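Local coordinates for 3'-5'-exonuclease (Saccharomyces cerevisiae, PDB 3E2V), which probably cuts double-stranded DNA internally and trims it from the 3' end, as a magnesium-dependent nuclease of the TatD family, at residues Thr86-Ala98 / Tyr171-Gln184. Sequence-based numbering, arbitrary orientation.
Sequences TIGVHPCCVNEFA and YSSKEMQKVFFEEQ
Phe97 and Phe180 lie almost parallel, planes at 8° and centroids 4.6 Å apart, but slid so that the rings barely overlap: Phe180 CD1 sits over one face of Phe97, near its rim, while Phe97 CB covers a face of Phe180 in a CH-pi contact, 3.7 Å from the ring centroid. Val179 CG1 lies over the centre of the opposite face of Phe180, Met176 SD lies in plane at its edge, and the amide carbon of Gln184 comes up to the edge of Phe97. The Gln184 chain, extended beyond CG, sets its amide edge-on to the backbone of Val89. OE1 accepts from Val89 N (2.8 Å) and NE2 donates to Val89 O (2.9 Å), each bond in the carbonyl plane on a lone pair; NE2 also reaches Phe180 O, one turn back, from above the carbonyl plane. With an alanine in place of Gln184, Val89 N and Val89 O would probably lose these mates and a gap open beside the Phe97 edge. In this TIM-barrel hydrolase, the loop leaving strand 82-87 is thereby tied to helix 174-187, which follows strand 156-165; on that strand Glu161, a known magnesium ligand of this protein but without bound ion here, has its side chain about 6 Å from that of Pro91. Ser172 OG, held between the backbone N and carbonyl carbon (chi1 57°), donates to Pro91 O at 2.6 Å and accepts from Gln177 NE2, whose OE1 bonds to Asp165 N. Val94 fits between Ser172 and Phe180, CG2 against Ser172 CB and CG1 3.8 Å from Phe180 CB. Just ahead of the helix, one water links Cys92 O, Asn95 N and Tyr171 O, and a second joins Asn95 OD1 to Ser173 N; Asn95 ND2 hydrogen-bonds to Asn120 OD1.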
loop_
_atom_site.group_PDB
_atom_site.type_symbol
_atom_site.label_atom_id
_atom_site.label_comp_id
_atom_site.label_asym_id
_atom_site.label_seq_id
_atom_site.Cartn_x
_atom_site.Cartn_y
_atom_site.Cartn_z
ATOM N N THR A 86 -7.158 3.651 1.522
ATOM C CA THR A 86 -7.180 2.793 2.697
ATOM C C THR A 86 -7.395 3.645 3.946
ATOM O O THR A 86 -7.334 4.890 3.897
ATOM C CB THR A 86 -5.830 2.008 2.845
ATOM O OG1 THR A 86 -4.807 2.895 3.327
ATOM C CG2 THR A 86 -5.375 1.427 1.510
ATOM N N ILE A 87 -7.664 2.955 5.062
ATOM C CA ILE A 87 -7.661 3.524 6.420
ATOM C C ILE A 87 -6.979 2.536 7.347
ATOM O O ILE A 87 -7.330 1.360 7.379
ATOM C CB ILE A 87 -9.081 3.774 6.948
ATOM C CG1 ILE A 87 -9.831 4.763 6.043
ATOM C CG2 ILE A 87 -9.023 4.270 8.414
ATOM C CD1 ILE A 87 -11.304 4.959 6.434
ATOM N N GLY A 88 -6.011 3.024 8.101
ATOM C CA GLY A 88 -5.257 2.161 9.016
ATOM C C GLY A 88 -4.058 2.870 9.586
ATOM O O GLY A 88 -3.744 3.980 9.176
ATOM N N VAL A 89 -3.406 2.230 10.554
ATOM C CA VAL A 89 -2.193 2.792 11.173
ATOM C C VAL A 89 -1.016 1.845 10.973
ATOM O O VAL A 89 -1.054 0.699 11.412
ATOM C CB VAL A 89 -2.383 3.094 12.680
ATOM C CG1 VAL A 89 -1.158 3.784 13.260
ATOM C CG2 VAL A 89 -3.603 3.971 12.875
ATOM N N HIS A 90 -0.003 2.341 10.277
ATOM C CA HIS A 90 1.188 1.602 9.856
ATOM C C HIS A 90 2.097 1.420 11.072
ATOM O O HIS A 90 2.035 2.210 12.011
ATOM C CB HIS A 90 1.816 2.508 8.786
ATOM C CG HIS A 90 3.072 2.026 8.144
ATOM N ND1 HIS A 90 4.280 1.963 8.800
ATOM C CD2 HIS A 90 3.336 1.741 6.849
ATOM C CE1 HIS A 90 5.225 1.595 7.952
ATOM N NE2 HIS A 90 4.681 1.474 6.756
ATOM N N PRO A 91 2.929 0.367 11.071
ATOM C CA PRO A 91 3.860 0.189 12.185
ATOM C C PRO A 91 4.730 1.433 12.493
ATOM O O PRO A 91 5.108 1.605 13.666
ATOM C CB PRO A 91 4.701 -1.031 11.754
ATOM C CG PRO A 91 4.432 -1.182 10.269
ATOM C CD PRO A 91 3.017 -0.738 10.098
ATOM N N CYS A 92 4.995 2.301 11.504
ATOM C CA CYS A 92 5.696 3.603 11.695
ATOM C C CYS A 92 5.073 4.409 12.805
ATOM O O CYS A 92 5.726 5.227 13.455
ATOM C CB CYS A 92 5.587 4.519 10.442
ATOM S SG CYS A 92 3.853 5.012 9.931
ATOM N N CYS A 93 3.772 4.228 12.973
ATOM C CA CYS A 93 2.952 5.277 13.536
ATOM C C CYS A 93 2.087 4.798 14.678
ATOM O O CYS A 93 1.220 5.543 15.155
ATOM C CB CYS A 93 2.105 5.871 12.409
ATOM S SG CYS A 93 3.149 6.626 11.059
ATOM N N VAL A 94 2.331 3.564 15.133
ATOM C CA VAL A 94 1.480 2.995 16.185
ATOM C C VAL A 94 1.594 3.724 17.516
ATOM O O VAL A 94 0.737 3.557 18.383
ATOM C CB VAL A 94 1.679 1.462 16.360
ATOM C CG1 VAL A 94 1.120 0.702 15.151
ATOM C CG2 VAL A 94 3.142 1.118 16.614
ATOM N N ASN A 95 2.635 4.537 17.689
ATOM C CA ASN A 95 2.737 5.316 18.926
ATOM C C ASN A 95 1.552 6.264 19.099
ATOM O O ASN A 95 1.269 6.701 20.216
ATOM C CB ASN A 95 4.043 6.118 18.992
ATOM C CG ASN A 95 5.260 5.259 19.279
ATOM O OD1 ASN A 95 5.149 4.058 19.486
ATOM N ND2 ASN A 95 6.437 5.895 19.312
ATOM N N GLU A 96 0.865 6.591 18.010
ATOM C CA GLU A 96 -0.307 7.464 18.131
ATOM C C GLU A 96 -1.449 6.821 18.931
ATOM O O GLU A 96 -2.320 7.528 19.426
ATOM C CB GLU A 96 -0.782 7.995 16.794
ATOM C CG GLU A 96 -1.504 7.024 15.946
ATOM C CD GLU A 96 -2.359 7.727 14.910
ATOM O OE1 GLU A 96 -2.646 7.113 13.887
ATOM O OE2 GLU A 96 -2.739 8.902 15.107
ATOM N N PHE A 97 -1.449 5.493 19.049
ATOM C CA PHE A 97 -2.411 4.825 19.932
ATOM C C PHE A 97 -2.105 5.079 21.399
ATOM O O PHE A 97 -2.978 4.878 22.243
ATOM C CB PHE A 97 -2.420 3.316 19.709
ATOM C CG PHE A 97 -3.063 2.901 18.410
ATOM C CD1 PHE A 97 -4.429 3.043 18.204
ATOM C CD2 PHE A 97 -2.287 2.365 17.390
ATOM C CE1 PHE A 97 -5.025 2.658 17.006
ATOM C CE2 PHE A 97 -2.862 1.957 16.194
ATOM C CZ PHE A 97 -4.230 2.107 15.986
ATOM N N ALA A 98 -0.884 5.522 21.698
ATOM C CA ALA A 98 -0.440 5.644 23.084
ATOM C C ALA A 98 -0.295 7.089 23.548
ATOM O O ALA A 98 -0.299 7.318 24.766
ATOM C CB ALA A 98 0.848 4.896 23.296
ATOM N N TYR A 171 11.219 4.061 15.057
ATOM C CA TYR A 171 9.905 4.696 15.069
ATOM C C TYR A 171 8.959 4.106 16.117
ATOM O O TYR A 171 8.139 4.827 16.692
ATOM C CB TYR A 171 9.246 4.602 13.700
ATOM C CG TYR A 171 9.834 5.503 12.638
ATOM C CD1 TYR A 171 10.302 6.785 12.950
ATOM C CD2 TYR A 171 9.884 5.088 11.314
ATOM C CE1 TYR A 171 10.825 7.628 11.954
ATOM C CE2 TYR A 171 10.406 5.918 10.317
ATOM C CZ TYR A 171 10.870 7.178 10.648
ATOM O OH TYR A 171 11.376 7.989 9.649
ATOM N N SER A 172 9.052 2.793 16.329
ATOM C CA SER A 172 8.154 2.116 17.268
ATOM C C SER A 172 8.778 0.807 17.705
ATOM O O SER A 172 9.471 0.162 16.926
ATOM C CB SER A 172 6.802 1.852 16.596
ATOM O OG SER A 172 6.988 1.082 15.426
ATOM N N SER A 173 8.531 0.419 18.953
ATOM C CA SER A 173 9.061 -0.837 19.448
ATOM C C SER A 173 8.384 -2.054 18.829
ATOM O O SER A 173 7.232 -1.981 18.368
ATOM C CB SER A 173 8.895 -0.901 20.958
ATOM O OG SER A 173 7.528 -1.027 21.295
ATOM N N LYS A 174 9.086 -3.185 18.856
ATOM C CA LYS A 174 8.504 -4.432 18.376
ATOM C C LYS A 174 7.186 -4.742 19.083
ATOM O O LYS A 174 6.208 -5.154 18.459
ATOM C CB LYS A 174 9.501 -5.588 18.566
ATOM C CG LYS A 174 9.026 -6.891 17.948
ATOM C CD LYS A 174 10.102 -7.986 17.982
ATOM C CE LYS A 174 10.252 -8.596 19.348
ATOM N NZ LYS A 174 11.349 -9.634 19.313
ATOM N N GLU A 175 7.166 -4.552 20.394
ATOM C CA GLU A 175 5.976 -4.893 21.173
ATOM C C GLU A 175 4.791 -3.996 20.776
ATOM O O GLU A 175 3.639 -4.462 20.634
ATOM C CB GLU A 175 6.271 -4.754 22.673
ATOM C CG GLU A 175 7.315 -5.736 23.252
ATOM C CD GLU A 175 8.757 -5.512 22.761
ATOM O OE1 GLU A 175 9.185 -4.357 22.514
ATOM O OE2 GLU A 175 9.486 -6.519 22.620
ATOM N N MET A 176 5.057 -2.706 20.576
ATOM C CA MET A 176 3.987 -1.792 20.160
ATOM C C MET A 176 3.485 -2.147 18.759
ATOM O O MET A 176 2.277 -2.091 18.488
ATOM C CB MET A 176 4.460 -0.350 20.203
ATOM C CG MET A 176 4.514 0.261 21.621
ATOM S SD MET A 176 2.891 0.667 22.370
ATOM C CE MET A 176 2.286 1.900 21.214
ATOM N N GLN A 177 4.403 -2.531 17.874
ATOM C CA GLN A 177 3.997 -2.944 16.528
ATOM C C GLN A 177 3.101 -4.172 16.584
ATOM O O GLN A 177 2.044 -4.223 15.943
ATOM C CB GLN A 177 5.211 -3.228 15.648
ATOM C CG GLN A 177 6.030 -1.989 15.292
ATOM C CD GLN A 177 7.074 -2.279 14.227
ATOM O OE1 GLN A 177 6.925 -3.223 13.431
ATOM N NE2 GLN A 177 8.120 -1.459 14.187
ATOM N N LYS A 178 3.529 -5.188 17.321
ATOM C CA LYS A 178 2.779 -6.448 17.346
ATOM C C LYS A 178 1.400 -6.235 17.960
ATOM O O LYS A 178 0.390 -6.724 17.433
ATOM C CB LYS A 178 3.558 -7.518 18.119
ATOM C CG LYS A 178 4.756 -8.048 17.342
ATOM C CD LYS A 178 5.691 -8.861 18.252
ATOM C CE LYS A 178 5.156 -10.233 18.563
ATOM N NZ LYS A 178 6.034 -10.849 19.627
ATOM N N VAL A 179 1.344 -5.521 19.083
ATOM C CA VAL A 179 0.052 -5.335 19.754
ATOM C C VAL A 179 -0.957 -4.582 18.875
ATOM O O VAL A 179 -2.114 -4.999 18.753
ATOM C CB VAL A 179 0.195 -4.629 21.116
ATOM C CG1 VAL A 179 -1.174 -4.368 21.715
ATOM C CG2 VAL A 179 1.000 -5.498 22.065
ATOM N N PHE A 180 -0.522 -3.482 18.264
ATOM C CA PHE A 180 -1.458 -2.657 17.499
ATOM C C PHE A 180 -1.726 -3.145 16.079
ATOM O O PHE A 180 -2.754 -2.817 15.514
ATOM C CB PHE A 180 -1.106 -1.173 17.638
ATOM C CG PHE A 180 -1.399 -0.663 19.008
ATOM C CD1 PHE A 180 -2.722 -0.477 19.403
ATOM C CD2 PHE A 180 -0.382 -0.496 19.942
ATOM C CE1 PHE A 180 -3.026 -0.060 20.714
ATOM C CE2 PHE A 180 -0.673 -0.096 21.256
ATOM C CZ PHE A 180 -1.983 0.109 21.641
ATOM N N PHE A 181 -0.832 -3.967 15.530
ATOM C CA PHE A 181 -1.194 -4.729 14.321
ATOM C C PHE A 181 -2.368 -5.654 14.669
ATOM O O PHE A 181 -3.399 -5.677 13.974
ATOM C CB PHE A 181 0.027 -5.509 13.826
ATOM C CG PHE A 181 -0.215 -6.401 12.626
ATOM C CD1 PHE A 181 -1.122 -6.060 11.609
ATOM C CD2 PHE A 181 0.552 -7.543 12.475
ATOM C CE1 PHE A 181 -1.284 -6.901 10.496
ATOM C CE2 PHE A 181 0.414 -8.377 11.379
ATOM C CZ PHE A 181 -0.494 -8.068 10.381
ATOM N N GLU A 182 -2.214 -6.411 15.754
ATOM C CA GLU A 182 -3.246 -7.361 16.127
ATOM C C GLU A 182 -4.570 -6.699 16.507
ATOM O O GLU A 182 -5.624 -7.172 16.090
ATOM C CB GLU A 182 -2.762 -8.283 17.248
ATOM C CG GLU A 182 -3.831 -9.288 17.676
ATOM C CD GLU A 182 -3.276 -10.408 18.524
ATOM O OE1 GLU A 182 -2.059 -10.680 18.462
ATOM O OE2 GLU A 182 -4.081 -11.019 19.255
ATOM N N GLU A 183 -4.534 -5.595 17.253
ATOM C CA GLU A 183 -5.786 -4.920 17.611
ATOM C C GLU A 183 -6.510 -4.371 16.372
ATOM O O GLU A 183 -7.743 -4.411 16.290
ATOM C CB GLU A 183 -5.573 -3.804 18.655
ATOM C CG GLU A 183 -5.112 -4.333 20.017
ATOM C CD GLU A 183 -6.083 -5.369 20.619
ATOM O OE1 GLU A 183 -7.308 -5.085 20.719
ATOM O OE2 GLU A 183 -5.616 -6.474 20.994
ATOM N N GLN A 184 -5.743 -3.872 15.403
ATOM C CA GLN A 184 -6.357 -3.442 14.144
ATOM C C GLN A 184 -6.923 -4.599 13.338
ATOM O O GLN A 184 -7.964 -4.463 12.698
ATOM C CB GLN A 184 -5.366 -2.606 13.323
ATOM C CG GLN A 184 -5.123 -1.224 13.955
ATOM C CD GLN A 184 -4.164 -0.396 13.129
ATOM O OE1 GLN A 184 -4.593 0.368 12.264
ATOM N NE2 GLN A 184 -2.856 -0.589 13.345
HETATM O O HOH W 1 5.173 5.167 16.111
HETATM O O HOH W 2 7.161 2.501 20.508
#